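Local coordinates for protein ElaA (Pseudomonas aeruginosa, PDB 1XEB), which probably transfers an acyl group from acyl-coenzyme A to an amine acceptor, as a member of the GNAT family of N-acyltransferases, at residues Lys16-Tyr19 and Ala20-Leu24; Val70-Gly74 and Gln75-Gly79; Ser85-Gly89 and Gln90-His94; Leu115-Gln118 and Ala119-Ala123. All coordinates share one frame; numbering follows the deposited sequence.

Interaction 1: residues Lys16-Tyr19 and Ala20-Leu24; sequences KELY and ALLQL
The first long helix of the GNAT fold, 15-32, brings Leu18 and Leu22 together on one flank, one turn apart, and its regular i to i+4 backbone bonding sets the spacing. Four such bonds span the segments, from Ala20 N to Lys16 O, from Leu21 N to Glu17 O, from Leu22 N to Leu18 O and from Gln23 N to Tyr19 O. The bond from Leu21 N to Glu17 O, 2.8 Å long, is the straightest of them, with an angle of 171° at its hydrogen. The two leucines lie side by side and point the same way. Leu18 holds CG anti to its own backbone N (chi1 -155°), and its CD2 branch runs along the helix to meet Leu22 CD1 at 3.5 Å. Leu22 in turn rests its branch point above the preceding turn, with CG 3.3 Å from Leu18 O, the same oxygen that accepts its backbone N-H. Leu21 belongs to a different, buried face. Its CG sits between the backbone N and the carbonyl carbon (chi1 76°), which sets that atom 3.4 Å from Leu18 O and presses the side chain close to its own helix. Gln23 adds a lesser contact, its CB 3.3 Å from Tyr19 O. Beneath this helix runs the sheet: Leu21 and Leu24 pack on Leu60 and Tyr63 of strand 59-67, Ala20 lies on Trp55 of strand 50-56, and the carboxylate of Glu17 forms a salt bridge with Lys8 of strand 4-9.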
ATOM      1  N   LYS A  16     -17.794   1.941   7.584  1.00 27.95           N
ATOM      2  CA  LYS A  16     -17.863   0.890   6.564  1.00 31.32           C
ATOM      3  C   LYS A  16     -16.524   0.680   5.851  1.00 30.06           C
ATOM      4  O   LYS A  16     -16.047  -0.447   5.741  1.00 28.82           O
ATOM      5  CB  LYS A  16     -18.947   1.225   5.531  1.00 33.73           C
ATOM      6  CG  LYS A  16     -20.362   1.307   6.126  1.00 39.07           C
ATOM      7  CD  LYS A  16     -21.101   2.606   5.747  1.00 38.81           C
ATOM      8  CE  LYS A  16     -20.478   3.856   6.408  1.00 39.37           C
ATOM      9  NZ  LYS A  16     -20.424   3.784   7.914  1.00 33.93           N
ATOM     10  N   GLU A  17     -15.939   1.777   5.370  1.00 29.49           N
ATOM     11  CA  GLU A  17     -14.658   1.784   4.662  1.00 29.04           C
ATOM     12  C   GLU A  17     -13.493   1.201   5.477  1.00 29.31           C
ATOM     13  O   GLU A  17     -12.768   0.324   4.996  1.00 28.90           O
ATOM     14  CB  GLU A  17     -14.320   3.224   4.238  1.00 30.37           C
ATOM     15  CG  GLU A  17     -15.119   3.733   3.042  1.00 31.91           C
ATOM     16  CD  GLU A  17     -15.026   5.244   2.839  1.00 35.70           C
ATOM     17  OE1 GLU A  17     -15.393   5.723   1.738  1.00 35.29           O
ATOM     18  OE2 GLU A  17     -14.609   5.958   3.778  1.00 37.72           O
ATOM     19  N   LEU A  18     -13.322   1.691   6.705  1.00 27.38           N
ATOM     20  CA  LEU A  18     -12.250   1.233   7.594  1.00 27.02           C
ATOM     21  C   LEU A  18     -12.370  -0.277   7.755  1.00 27.66           C
ATOM     22  O   LEU A  18     -11.398  -1.039   7.651  1.00 27.21           O
ATOM     23  CB  LEU A  18     -12.390   1.906   8.973  1.00 25.60           C
ATOM     24  CG  LEU A  18     -11.159   2.066   9.882  1.00 27.19           C
ATOM     25  CD1 LEU A  18     -11.586   1.917  11.349  1.00 23.22           C
ATOM     26  CD2 LEU A  18     -10.083   1.034   9.529  1.00 23.76           C
ATOM     27  N   TYR A  19     -13.595  -0.703   8.015  1.00 28.94           N
ATOM     28  CA  TYR A  19     -13.872  -2.107   8.196  1.00 27.55           C
ATOM     29  C   TYR A  19     -13.484  -2.831   6.910  1.00 28.31           C
ATOM     30  O   TYR A  19     -12.728  -3.804   6.934  1.00 30.10           O
ATOM     31  CB  TYR A  19     -15.357  -2.274   8.517  1.00 28.71           C
ATOM     32  CG  TYR A  19     -15.701  -3.612   9.101  1.00 28.97           C
ATOM     33  CD1 TYR A  19     -16.145  -4.650   8.289  1.00 28.88           C
ATOM     34  CD2 TYR A  19     -15.498  -3.869  10.454  1.00 28.20           C
ATOM     35  CE1 TYR A  19     -16.376  -5.918   8.806  1.00 29.61           C
ATOM     36  CE2 TYR A  19     -15.717  -5.123  10.978  1.00 29.22           C
ATOM     37  CZ  TYR A  19     -16.158  -6.149  10.150  1.00 28.96           C
ATOM     38  OH  TYR A  19     -16.373  -7.400  10.666  1.00 26.14           O
ATOM     39  N   ALA A  20     -13.966  -2.328   5.779  1.00 27.98           N
ATOM     40  CA  ALA A  20     -13.687  -2.947   4.481  1.00 26.37           C
ATOM     41  C   ALA A  20     -12.209  -3.102   4.184  1.00 25.33           C
ATOM     42  O   ALA A  20     -11.758  -4.187   3.822  1.00 25.72           O
ATOM     43  CB  ALA A  20     -14.357  -2.160   3.360  1.00 24.78           C
ATOM     44  N   LEU A  21     -11.452  -2.022   4.341  1.00 24.42           N
ATOM     45  CA  LEU A  21     -10.027  -2.080   4.051  1.00 23.77           C
ATOM     46  C   LEU A  21      -9.274  -2.998   5.031  1.00 25.22           C
ATOM     47  O   LEU A  21      -8.292  -3.628   4.656  1.00 25.11           O
ATOM     48  CB  LEU A  21      -9.423  -0.664   4.034  1.00 22.43           C
ATOM     49  CG  LEU A  21      -9.150   0.083   5.349  1.00 22.00           C
ATOM     50  CD1 LEU A  21      -7.758  -0.250   5.870  1.00 18.01           C
ATOM     51  CD2 LEU A  21      -9.252   1.576   5.097  1.00 22.42           C
ATOM     52  N   LEU A  22      -9.723  -3.093   6.280  1.00 25.84           N
ATOM     53  CA  LEU A  22      -9.027  -3.977   7.204  1.00 25.15           C
ATOM     54  C   LEU A  22      -9.410  -5.416   6.883  1.00 26.79           C
ATOM     55  O   LEU A  22      -8.623  -6.358   7.049  1.00 26.14           O
ATOM     56  CB  LEU A  22      -9.376  -3.646   8.655  1.00 24.67           C
ATOM     57  CG  LEU A  22      -8.747  -2.360   9.211  1.00 25.75           C
ATOM     58  CD1 LEU A  22      -9.215  -2.136  10.664  1.00 24.33           C
ATOM     59  CD2 LEU A  22      -7.218  -2.467   9.138  1.00 23.71           C
ATOM     60  N   GLN A  23     -10.627  -5.592   6.399  1.00 27.29           N
ATOM     61  CA  GLN A  23     -11.073  -6.928   6.069  1.00 26.75           C
ATOM     62  C   GLN A  23     -10.357  -7.477   4.834  1.00 26.73           C
ATOM     63  O   GLN A  23     -10.071  -8.678   4.755  1.00 26.09           O
ATOM     64  CB  GLN A  23     -12.567  -6.914   5.837  1.00 29.13           C
ATOM     65  CG  GLN A  23     -13.152  -8.290   5.819  1.00 34.01           C
ATOM     66  CD  GLN A  23     -13.916  -8.527   4.565  1.00 37.00           C
ATOM     67  OE1 GLN A  23     -13.541  -9.373   3.744  1.00 37.07           O
ATOM     68  NE2 GLN A  23     -15.000  -7.766   4.387  1.00 36.19           N
ATOM     69  N   LEU A  24     -10.069  -6.604   3.869  1.00 25.61           N
ATOM     70  CA  LEU A  24      -9.380  -7.042   2.653  1.00 24.84           C
ATOM     71  C   LEU A  24      -7.927  -7.369   2.996  1.00 24.64           C
ATOM     72  O   LEU A  24      -7.367  -8.386   2.561  1.00 24.17           O
ATOM     73  CB  LEU A  24      -9.428  -5.943   1.590  1.00 23.56           C
ATOM     74  CG  LEU A  24      -8.648  -6.234   0.300  1.00 25.13           C
ATOM     75  CD1 LEU A  24      -9.118  -7.540  -0.322  1.00 24.43           C
ATOM     76  CD2 LEU A  24      -8.831  -5.079  -0.672  1.00 23.24           C
TER

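Interaction 2: residues Val70-Gly74 and Gln75-Gly79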
ATOM      1  N   VAL A  70       6.386  13.415   7.584  1.00 28.50           N
ATOM      2  CA  VAL A  70       6.908  13.911   8.859  1.00 26.56           C
ATOM      3  C   VAL A  70       6.956  12.783   9.895  1.00 26.90           C
ATOM      4  O   VAL A  70       7.839  12.756  10.744  1.00 23.77           O
ATOM      5  CB  VAL A  70       6.101  15.113   9.420  1.00 27.92           C
ATOM      6  CG1 VAL A  70       5.359  15.810   8.301  1.00 26.52           C
ATOM      7  CG2 VAL A  70       5.191  14.677  10.557  1.00 29.00           C
ATOM      8  N   ARG A  71       6.018  11.837   9.812  1.00 26.70           N
ATOM      9  CA  ARG A  71       6.006  10.712  10.743  1.00 25.58           C
ATOM     10  C   ARG A  71       6.942   9.586  10.311  1.00 25.43           C
ATOM     11  O   ARG A  71       7.127   8.606  11.034  1.00 24.87           O
ATOM     12  CB  ARG A  71       4.587  10.173  10.912  1.00 29.10           C
ATOM     13  CG  ARG A  71       3.962  10.566  12.241  1.00 31.74           C
ATOM     14  CD  ARG A  71       2.475  10.765  12.134  1.00 34.61           C
ATOM     15  NE  ARG A  71       1.887  11.076  13.438  1.00 40.04           N
ATOM     16  CZ  ARG A  71       1.869  10.243  14.478  1.00 41.54           C
ATOM     17  NH1 ARG A  71       1.311  10.621  15.618  1.00 44.55           N
ATOM     18  NH2 ARG A  71       2.398   9.029  14.385  1.00 41.29           N
ATOM     19  N   HIS A  72       7.556   9.739   9.139  1.00 25.26           N
ATOM     20  CA  HIS A  72       8.468   8.724   8.635  1.00 24.69           C
ATOM     21  C   HIS A  72       9.778   9.261   8.051  1.00 25.03           C
ATOM     22  O   HIS A  72      10.089   9.097   6.868  1.00 24.16           O
ATOM     23  CB  HIS A  72       7.705   7.844   7.643  1.00 25.83           C
ATOM     24  CG  HIS A  72       6.544   7.146   8.275  1.00 25.82           C
ATOM     25  ND1 HIS A  72       6.708   6.091   9.146  1.00 25.06           N
ATOM     26  CD2 HIS A  72       5.223   7.448   8.296  1.00 25.92           C
ATOM     27  CE1 HIS A  72       5.542   5.782   9.682  1.00 26.25           C
ATOM     28  NE2 HIS A  72       4.624   6.592   9.184  1.00 25.51           N
ATOM     29  N   GLU A  73      10.539   9.920   8.915  1.00 25.48           N
ATOM     30  CA  GLU A  73      11.843  10.463   8.571  1.00 24.20           C
ATOM     31  C   GLU A  73      12.033  11.028   7.154  1.00 25.18           C
ATOM     32  O   GLU A  73      13.057  10.766   6.516  1.00 20.10           O
ATOM     33  CB  GLU A  73      12.901   9.395   8.819  1.00 25.14           C
ATOM     34  CG  GLU A  73      12.919   8.819  10.223  1.00 28.37           C
ATOM     35  CD  GLU A  73      11.842   7.774  10.455  1.00 31.73           C
ATOM     36  OE1 GLU A  73      11.443   7.094   9.478  1.00 32.32           O
ATOM     37  OE2 GLU A  73      11.415   7.617  11.618  1.00 29.88           O
ATOM     38  N   GLY A  74      11.055  11.795   6.672  1.00 26.06           N
ATOM     39  CA  GLY A  74      11.164  12.413   5.356  1.00 26.93           C
ATOM     40  C   GLY A  74      10.947  11.598   4.094  1.00 26.73           C
ATOM     41  O   GLY A  74      11.484  11.941   3.038  1.00 28.11           O
ATOM     42  N   GLN A  75      10.166  10.528   4.185  1.00 26.43           N
ATOM     43  CA  GLN A  75       9.871   9.694   3.025  1.00 24.20           C
ATOM     44  C   GLN A  75       8.373   9.343   3.089  1.00 24.79           C
ATOM     45  O   GLN A  75       7.852   9.112   4.184  1.00 24.84           O
ATOM     46  CB  GLN A  75      10.686   8.389   3.065  1.00 24.36           C
ATOM     47  CG  GLN A  75      12.178   8.511   3.425  1.00 21.38           C
ATOM     48  CD  GLN A  75      12.971   7.212   3.137  1.00 24.65           C
ATOM     49  OE1 GLN A  75      13.567   7.049   2.050  1.00 23.37           O
ATOM     50  NE2 GLN A  75      12.973   6.284   4.102  1.00 18.14           N
ATOM     51  N   VAL A  76       7.667   9.343   1.955  1.00 20.98           N
ATOM     52  CA  VAL A  76       6.266   8.943   2.006  1.00 21.80           C
ATOM     53  C   VAL A  76       6.371   7.424   1.924  1.00 20.58           C
ATOM     54  O   VAL A  76       7.097   6.906   1.086  1.00 20.07           O
ATOM     55  CB  VAL A  76       5.396   9.482   0.807  1.00 22.18           C
ATOM     56  CG1 VAL A  76       5.758  10.926   0.477  1.00 16.67           C
ATOM     57  CG2 VAL A  76       5.537   8.598  -0.400  1.00 26.75           C
ATOM     58  N   VAL A  77       5.688   6.711   2.811  1.00 20.88           N
ATOM     59  CA  VAL A  77       5.762   5.257   2.806  1.00 20.81           C
ATOM     60  C   VAL A  77       4.515   4.616   2.226  1.00 22.20           C
ATOM     61  O   VAL A  77       3.398   4.869   2.683  1.00 22.92           O
ATOM     62  CB  VAL A  77       6.003   4.696   4.236  1.00 21.80           C
ATOM     63  CG1 VAL A  77       6.045   3.163   4.213  1.00 19.91           C
ATOM     64  CG2 VAL A  77       7.309   5.231   4.788  1.00 16.63           C
ATOM     65  N   ILE A  78       4.723   3.788   1.207  1.00 22.01           N
ATOM     66  CA  ILE A  78       3.644   3.065   0.530  1.00 21.22           C
ATOM     67  C   ILE A  78       3.670   1.638   1.076  1.00 20.21           C
ATOM     68  O   ILE A  78       4.719   1.023   1.124  1.00 23.35           O
ATOM     69  CB  ILE A  78       3.889   3.050  -0.994  1.00 20.54           C
ATOM     70  CG1 ILE A  78       3.392   4.341  -1.608  1.00 21.15           C
ATOM     71  CG2 ILE A  78       3.218   1.862  -1.636  1.00 24.86           C
ATOM     72  CD1 ILE A  78       3.813   4.490  -3.047  1.00 25.28           C
ATOM     73  N   GLY A  79       2.522   1.116   1.489  1.00 19.85           N
ATOM     74  CA  GLY A  79       2.487  -0.229   2.025  1.00 19.34           C
ATOM     75  C   GLY A  79       1.100  -0.836   1.948  1.00 20.71           C
ATOM     76  O   GLY A  79       0.172  -0.212   1.425  1.00 21.59           O
TER
HETATM   77  O   HOH W   1      11.337   6.428   6.383  1.00 13.18           O
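Between His72 and Gln75 the backbone reverses through a type I' beta turn, in which Glu73 and Gly74 both take positive phi, and Gln75 N donates to His72 O across 3.0 Å. That bond is bent: the angle at its hydrogen is 143°, and the donor stands 37° out of the carbonyl plane instead of on a lone pair. His72 O has a second partner, a water that donates to it at 3.0 Å. The same water accepts from Gln75 NE2 at 2.8 Å, so the amide of Gln75 is tethered back to the turn that its own backbone closes. The side chain reaches the water because it is extended beyond CG, while the oxygen of the same amide, OE1, receives a weak hydrogen bond from Arg148 NE. The turn lies in the connection between the antiparallel strands 59-67 and 76-83 of the central sheet, and it comes just before the second strand begins. Beyond the turn, His72 and Val77 touch by van der Waals packing. Their side chains cross at about a right angle, with Val77 CG2 3.9 Å from His72 CB and 4.1 Å from His72 CG, where the methyl meets the root of the imidazole. His72 CB also lies 3.7 Å from Gln75 O. Both His72 and Val77 touch Leu67 on strand 59-67, whereas Val76, whose side chain points away from the turn, packs on Ala104 and Trp108 of helix 92-108.

Interaction 3: residues Ser85-Gly89 and Gln90-His94; sequences SAARG and QGLGH
From Ala87 to Leu92 the chain winds out of a short 3-10 segment and into helix 92-108 through an irregular bend, with Gly89 and Gly91 both at positive phi (81° and 76°) and Gly91 at the N-cap position. The bend folds the start of the helix back beneath the loop. There Leu92, directed toward the loop, presents its CD1 branch to Ala87: the methyl lies 3.9 Å from Ala87 CB and 3.5 Å from Ala87 O, filling the inside of the bend. Gln90 keeps to the outer side, its CB 4.3 Å from Ala87 O. The run Arg88-Gly89-Gln90-Gly91-Leu92-Gly93 matches the Q/R-x-x-G-x-G/A signature of GNAT enzymes, the P-loop-like segment that in relatives wraps the pyrophosphate of coenzyme A with its backbone N-H groups, at the amino end of a helix. It probably does the same here. Arg88 leads away from the bend. Its chain is nearly straight beyond CG (chi2 178°), and its guanidinium passes over Ser85, with Ser85 CA 3.4 Å above the plane and offset toward the rim. Among its polar partners, NE donates to Ser83 O and NH1 forms a salt bridge with Glu32 of helix 15-32. Below the bend, Ala87 meets Leu61 and Leu92 meets Ala62, both on strand 59-67, while a weak backbone bond from His94 N to Gly91 O, 3.3 Å long, opens the helix.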
ATOM      1  N   SER A  85      -8.181 -11.410  -4.594  1.00 33.74           N
ATOM      2  CA  SER A  85      -7.804 -12.553  -5.428  1.00 35.64           C
ATOM      3  C   SER A  85      -8.687 -12.735  -6.658  1.00 35.23           C
ATOM      4  O   SER A  85      -8.215 -13.171  -7.695  1.00 36.86           O
ATOM      5  CB  SER A  85      -7.813 -13.852  -4.609  1.00 34.77           C
ATOM      6  OG  SER A  85      -9.126 -14.199  -4.191  1.00 34.76           O
ATOM      7  N   ALA A  86      -9.962 -12.392  -6.541  1.00 36.13           N
ATOM      8  CA  ALA A  86     -10.897 -12.554  -7.646  1.00 38.31           C
ATOM      9  C   ALA A  86     -10.685 -11.567  -8.787  1.00 39.28           C
ATOM     10  O   ALA A  86     -11.072 -11.833  -9.930  1.00 39.72           O
ATOM     11  CB  ALA A  86     -12.328 -12.440  -7.131  1.00 37.85           C
ATOM     12  N   ALA A  87     -10.070 -10.430  -8.472  1.00 38.19           N
ATOM     13  CA  ALA A  87      -9.820  -9.400  -9.467  1.00 36.66           C
ATOM     14  C   ALA A  87      -8.345  -9.303  -9.859  1.00 36.64           C
ATOM     15  O   ALA A  87      -7.869  -8.244 -10.255  1.00 38.06           O
ATOM     16  CB  ALA A  87     -10.304  -8.073  -8.928  1.00 36.16           C
ATOM     17  N   ARG A  88      -7.618 -10.407  -9.769  1.00 36.36           N
ATOM     18  CA  ARG A  88      -6.198 -10.382 -10.092  1.00 37.81           C
ATOM     19  C   ARG A  88      -5.825 -10.762 -11.511  1.00 38.07           C
ATOM     20  O   ARG A  88      -6.601 -11.389 -12.230  1.00 37.24           O
ATOM     21  CB  ARG A  88      -5.424 -11.275  -9.127  1.00 39.73           C
ATOM     22  CG  ARG A  88      -5.379 -10.741  -7.723  1.00 42.07           C
ATOM     23  CD  ARG A  88      -4.637 -11.678  -6.801  1.00 44.44           C
ATOM     24  NE  ARG A  88      -4.698 -11.190  -5.432  1.00 48.16           N
ATOM     25  CZ  ARG A  88      -4.375 -11.908  -4.366  1.00 48.89           C
ATOM     26  NH1 ARG A  88      -3.963 -13.163  -4.506  1.00 48.82           N
ATOM     27  NH2 ARG A  88      -4.478 -11.370  -3.159  1.00 51.08           N
ATOM     28  N   GLY A  89      -4.608 -10.387 -11.895  1.00 38.32           N
ATOM     29  CA  GLY A  89      -4.127 -10.679 -13.228  1.00 38.23           C
ATOM     30  C   GLY A  89      -4.641  -9.694 -14.261  1.00 38.89           C
ATOM     31  O   GLY A  89      -4.320  -9.819 -15.443  1.00 40.83           O
ATOM     32  N   GLN A  90      -5.426  -8.712 -13.825  1.00 38.26           N
ATOM     33  CA  GLN A  90      -5.976  -7.718 -14.736  1.00 38.08           C
ATOM     34  C   GLN A  90      -5.263  -6.368 -14.669  1.00 37.00           C
ATOM     35  O   GLN A  90      -5.794  -5.347 -15.139  1.00 33.65           O
ATOM     36  CB  GLN A  90      -7.466  -7.521 -14.460  1.00 40.76           C
ATOM     37  CG  GLN A  90      -8.334  -8.705 -14.860  1.00 45.51           C
ATOM     38  CD  GLN A  90      -7.949  -9.285 -16.222  1.00 47.96           C
ATOM     39  OE1 GLN A  90      -7.200 -10.268 -16.304  1.00 47.35           O
ATOM     40  NE2 GLN A  90      -8.447  -8.667 -17.297  1.00 48.42           N
ATOM     41  N   GLY A  91      -4.067  -6.368 -14.083  1.00 35.66           N
ATOM     42  CA  GLY A  91      -3.294  -5.143 -13.961  1.00 34.41           C
ATOM     43  C   GLY A  91      -3.729  -4.141 -12.898  1.00 33.79           C
ATOM     44  O   GLY A  91      -3.498  -2.940 -13.064  1.00 35.52           O
ATOM     45  N   LEU A  92      -4.361  -4.592 -11.818  1.00 31.81           N
ATOM     46  CA  LEU A  92      -4.755  -3.653 -10.770  1.00 29.92           C
ATOM     47  C   LEU A  92      -3.490  -3.118 -10.120  1.00 28.55           C
ATOM     48  O   LEU A  92      -3.439  -1.964  -9.685  1.00 27.84           O
ATOM     49  CB  LEU A  92      -5.638  -4.327  -9.718  1.00 30.05           C
ATOM     50  CG  LEU A  92      -7.146  -4.111  -9.897  1.00 30.84           C
ATOM     51  CD1 LEU A  92      -7.915  -5.012  -8.938  1.00 31.76           C
ATOM     52  CD2 LEU A  92      -7.495  -2.658  -9.647  1.00 27.71           C
ATOM     53  N   GLY A  93      -2.466  -3.965 -10.064  1.00 27.79           N
ATOM     54  CA  GLY A  93      -1.200  -3.557  -9.488  1.00 27.74           C
ATOM     55  C   GLY A  93      -0.665  -2.282 -10.126  1.00 29.76           C
ATOM     56  O   GLY A  93      -0.235  -1.354  -9.423  1.00 30.24           O
ATOM     57  N   HIS A  94      -0.683  -2.222 -11.456  1.00 27.28           N
ATOM     58  CA  HIS A  94      -0.198  -1.038 -12.160  1.00 27.92           C
ATOM     59  C   HIS A  94      -1.092   0.188 -11.905  1.00 28.95           C
ATOM     60  O   HIS A  94      -0.605   1.329 -11.836  1.00 28.69           O
ATOM     61  CB  HIS A  94      -0.091  -1.315 -13.667  1.00 26.75           C
ATOM     62  CG  HIS A  94       1.044  -2.225 -14.039  1.00 27.00           C
ATOM     63  ND1 HIS A  94       2.359  -1.945 -13.731  1.00 27.53           N
ATOM     64  CD2 HIS A  94       1.057  -3.412 -14.689  1.00 27.36           C
ATOM     65  CE1 HIS A  94       3.132  -2.921 -14.173  1.00 25.84           C
ATOM     66  NE2 HIS A  94       2.367  -3.824 -14.757  1.00 25.42           N
TER

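Interaction 4: residues Leu115-Gln118 and Ala119-Ala123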
ATOM      1  N   LEU A 115       9.125   2.019  -0.029  1.00 22.70           N
ATOM      2  CA  LEU A 115       8.308   0.832   0.158  1.00 23.87           C
ATOM      3  C   LEU A 115       9.206  -0.340   0.462  1.00 23.83           C
ATOM      4  O   LEU A 115      10.401  -0.333   0.137  1.00 23.51           O
ATOM      5  CB  LEU A 115       7.438   0.540  -1.084  1.00 23.94           C
ATOM      6  CG  LEU A 115       8.075   0.240  -2.457  1.00 23.65           C
ATOM      7  CD1 LEU A 115       8.734  -1.116  -2.474  1.00 22.51           C
ATOM      8  CD2 LEU A 115       6.983   0.260  -3.512  1.00 25.16           C
ATOM      9  N   SER A 116       8.613  -1.327   1.121  1.00 24.33           N
ATOM     10  CA  SER A 116       9.280  -2.555   1.502  1.00 24.89           C
ATOM     11  C   SER A 116       8.743  -3.572   0.516  1.00 26.51           C
ATOM     12  O   SER A 116       7.595  -4.015   0.624  1.00 27.86           O
ATOM     13  CB  SER A 116       8.885  -2.934   2.922  1.00 24.91           C
ATOM     14  OG  SER A 116       9.338  -4.229   3.240  1.00 26.67           O
ATOM     15  N   ALA A 117       9.581  -3.925  -0.453  1.00 27.19           N
ATOM     16  CA  ALA A 117       9.213  -4.857  -1.517  1.00 27.68           C
ATOM     17  C   ALA A 117       9.692  -6.275  -1.284  1.00 27.64           C
ATOM     18  O   ALA A 117      10.741  -6.492  -0.688  1.00 25.96           O
ATOM     19  CB  ALA A 117       9.772  -4.353  -2.843  1.00 25.89           C
ATOM     20  N   GLN A 118       8.927  -7.247  -1.766  1.00 29.57           N
ATOM     21  CA  GLN A 118       9.362  -8.620  -1.624  1.00 32.87           C
ATOM     22  C   GLN A 118      10.651  -8.765  -2.444  1.00 33.76           C
ATOM     23  O   GLN A 118      10.740  -8.319  -3.586  1.00 32.25           O
ATOM     24  CB  GLN A 118       8.291  -9.589  -2.122  1.00 33.92           C
ATOM     25  CG  GLN A 118       6.960  -9.447  -1.414  1.00 36.04           C
ATOM     26  CD  GLN A 118       6.174 -10.755  -1.368  1.00 38.55           C
ATOM     27  OE1 GLN A 118       6.263 -11.584  -2.287  1.00 38.27           O
ATOM     28  NE2 GLN A 118       5.391 -10.941  -0.297  1.00 37.08           N
ATOM     29  N   ALA A 119      11.657  -9.369  -1.833  1.00 36.77           N
ATOM     30  CA  ALA A 119      12.950  -9.568  -2.461  1.00 39.29           C
ATOM     31  C   ALA A 119      12.895  -9.831  -3.960  1.00 41.99           C
ATOM     32  O   ALA A 119      13.633  -9.201  -4.720  1.00 42.54           O
ATOM     33  CB  ALA A 119      13.680 -10.700  -1.764  1.00 39.21           C
ATOM     34  N   HIS A 120      12.020 -10.739  -4.393  1.00 43.78           N
ATOM     35  CA  HIS A 120      11.943 -11.077  -5.811  1.00 45.90           C
ATOM     36  C   HIS A 120      11.355 -10.031  -6.767  1.00 46.88           C
ATOM     37  O   HIS A 120      11.991  -9.702  -7.774  1.00 49.70           O
ATOM     38  CB  HIS A 120      11.233 -12.435  -6.016  1.00 46.92           C
ATOM     39  CG  HIS A 120       9.769 -12.424  -5.698  1.00 47.77           C
ATOM     40  ND1 HIS A 120       9.270 -12.813  -4.474  1.00 48.27           N
ATOM     41  CD2 HIS A 120       8.695 -12.070  -6.446  1.00 46.85           C
ATOM     42  CE1 HIS A 120       7.953 -12.700  -4.480  1.00 47.49           C
ATOM     43  NE2 HIS A 120       7.581 -12.250  -5.665  1.00 47.42           N
ATOM     44  N   LEU A 121      10.169  -9.501  -6.494  1.00 45.77           N
ATOM     45  CA  LEU A 121       9.618  -8.510  -7.416  1.00 45.25           C
ATOM     46  C   LEU A 121      10.358  -7.187  -7.306  1.00 43.23           C
ATOM     47  O   LEU A 121       9.759  -6.113  -7.320  1.00 42.92           O
ATOM     48  CB  LEU A 121       8.108  -8.317  -7.192  1.00 47.82           C
ATOM     49  CG  LEU A 121       7.470  -8.631  -5.838  1.00 49.17           C
ATOM     50  CD1 LEU A 121       8.145  -7.801  -4.775  1.00 51.51           C
ATOM     51  CD2 LEU A 121       5.965  -8.339  -5.878  1.00 48.88           C
ATOM     52  N   GLN A 122      11.681  -7.287  -7.224  1.00 41.00           N
ATOM     53  CA  GLN A 122      12.552  -6.123  -7.096  1.00 39.70           C
ATOM     54  C   GLN A 122      12.694  -5.369  -8.429  1.00 39.23           C
ATOM     55  O   GLN A 122      12.846  -4.146  -8.439  1.00 38.80           O
ATOM     56  CB  GLN A 122      13.921  -6.575  -6.560  1.00 37.70           C
ATOM     57  CG  GLN A 122      14.898  -5.463  -6.230  1.00 37.29           C
ATOM     58  CD  GLN A 122      16.207  -5.981  -5.622  1.00 37.53           C
ATOM     59  OE1 GLN A 122      17.225  -5.275  -5.603  1.00 37.81           O
ATOM     60  NE2 GLN A 122      16.179  -7.207  -5.113  1.00 34.32           N
ATOM     61  N   ALA A 123      12.622  -6.091  -9.548  1.00 37.61           N
ATOM     62  CA  ALA A 123      12.727  -5.459 -10.864  1.00 36.95           C
ATOM     63  C   ALA A 123      11.435  -4.715 -11.182  1.00 36.18           C
ATOM     64  O   ALA A 123      11.448  -3.623 -11.754  1.00 37.86           O
ATOM     65  CB  ALA A 123      12.995  -6.504 -11.935  1.00 36.46           C
TER
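Gln118 sets CG beside its backbone N (chi1 -58°), while His120 places its ring between the backbone N and the carbonyl carbon (chi1 69°), and these two choices lay the amide and the imidazole side by side, pointing the same way. The planes of the two groups are 79° apart, close to perpendicular. The carbonyl end of the amide does the touching: Gln118 OE1 approaches His120 CE1 to 3.0 Å, an oblique approach to the ring, and stays 3.7 Å from NE2. The methylene root of Gln118 contributes too, with CB 3.9 Å from His120 CE1. Leu121 turns its side chain back to the end of the strand. As modelled, its CD1 lies 4.3 Å from Ala117 CB, but the same methyl comes improbably close to the backbone of Gln118, so its place is doubtful. Past the bend, the extended side chain of Gln122 reaches back to the connection and donates through NE2 to Ala119 O at 3.3 Å. This bond is nearly straight and lies in the plane of the carbonyl as well as close to that of the amide. It ties the first turn of helix 122-126 to the residue that follows strand 113-118. On the strand side, Ala117 and Ala119 bond through their backbones to Ile145 and Pro143 of strand 142-149, and Ala117 also touches Tyr125 of the helix. A strand that leads through a bend of three residues into a short helix is here the connection from 113-118 to 122-126, which in the GNAT fold follows the strand that pairs in parallel with 76-83.

Overall arrangement
All four interactions are local and follow one another along the chain within a single GNAT domain. Interaction 1 lies on helix 15-32, which packs against one face of the sheet. Interactions 2 and 3 come at the entrance to strand 76-83 and in the bend that follows its exit, with centres about 26 Å apart on opposite sides of the chain's centre. Helix 92-108 then leads to strand 113-118, where interaction 4 begins. Strands 76-83 and 113-118 are parallel neighbours, so interactions 2 and 4 touch, Ile78 O lying 3.5 Å from Leu115 CB. Interactions 3 and 4, about 18 Å apart between centres, occupy the ends of these strands, where GNAT relatives bind acyl-CoA.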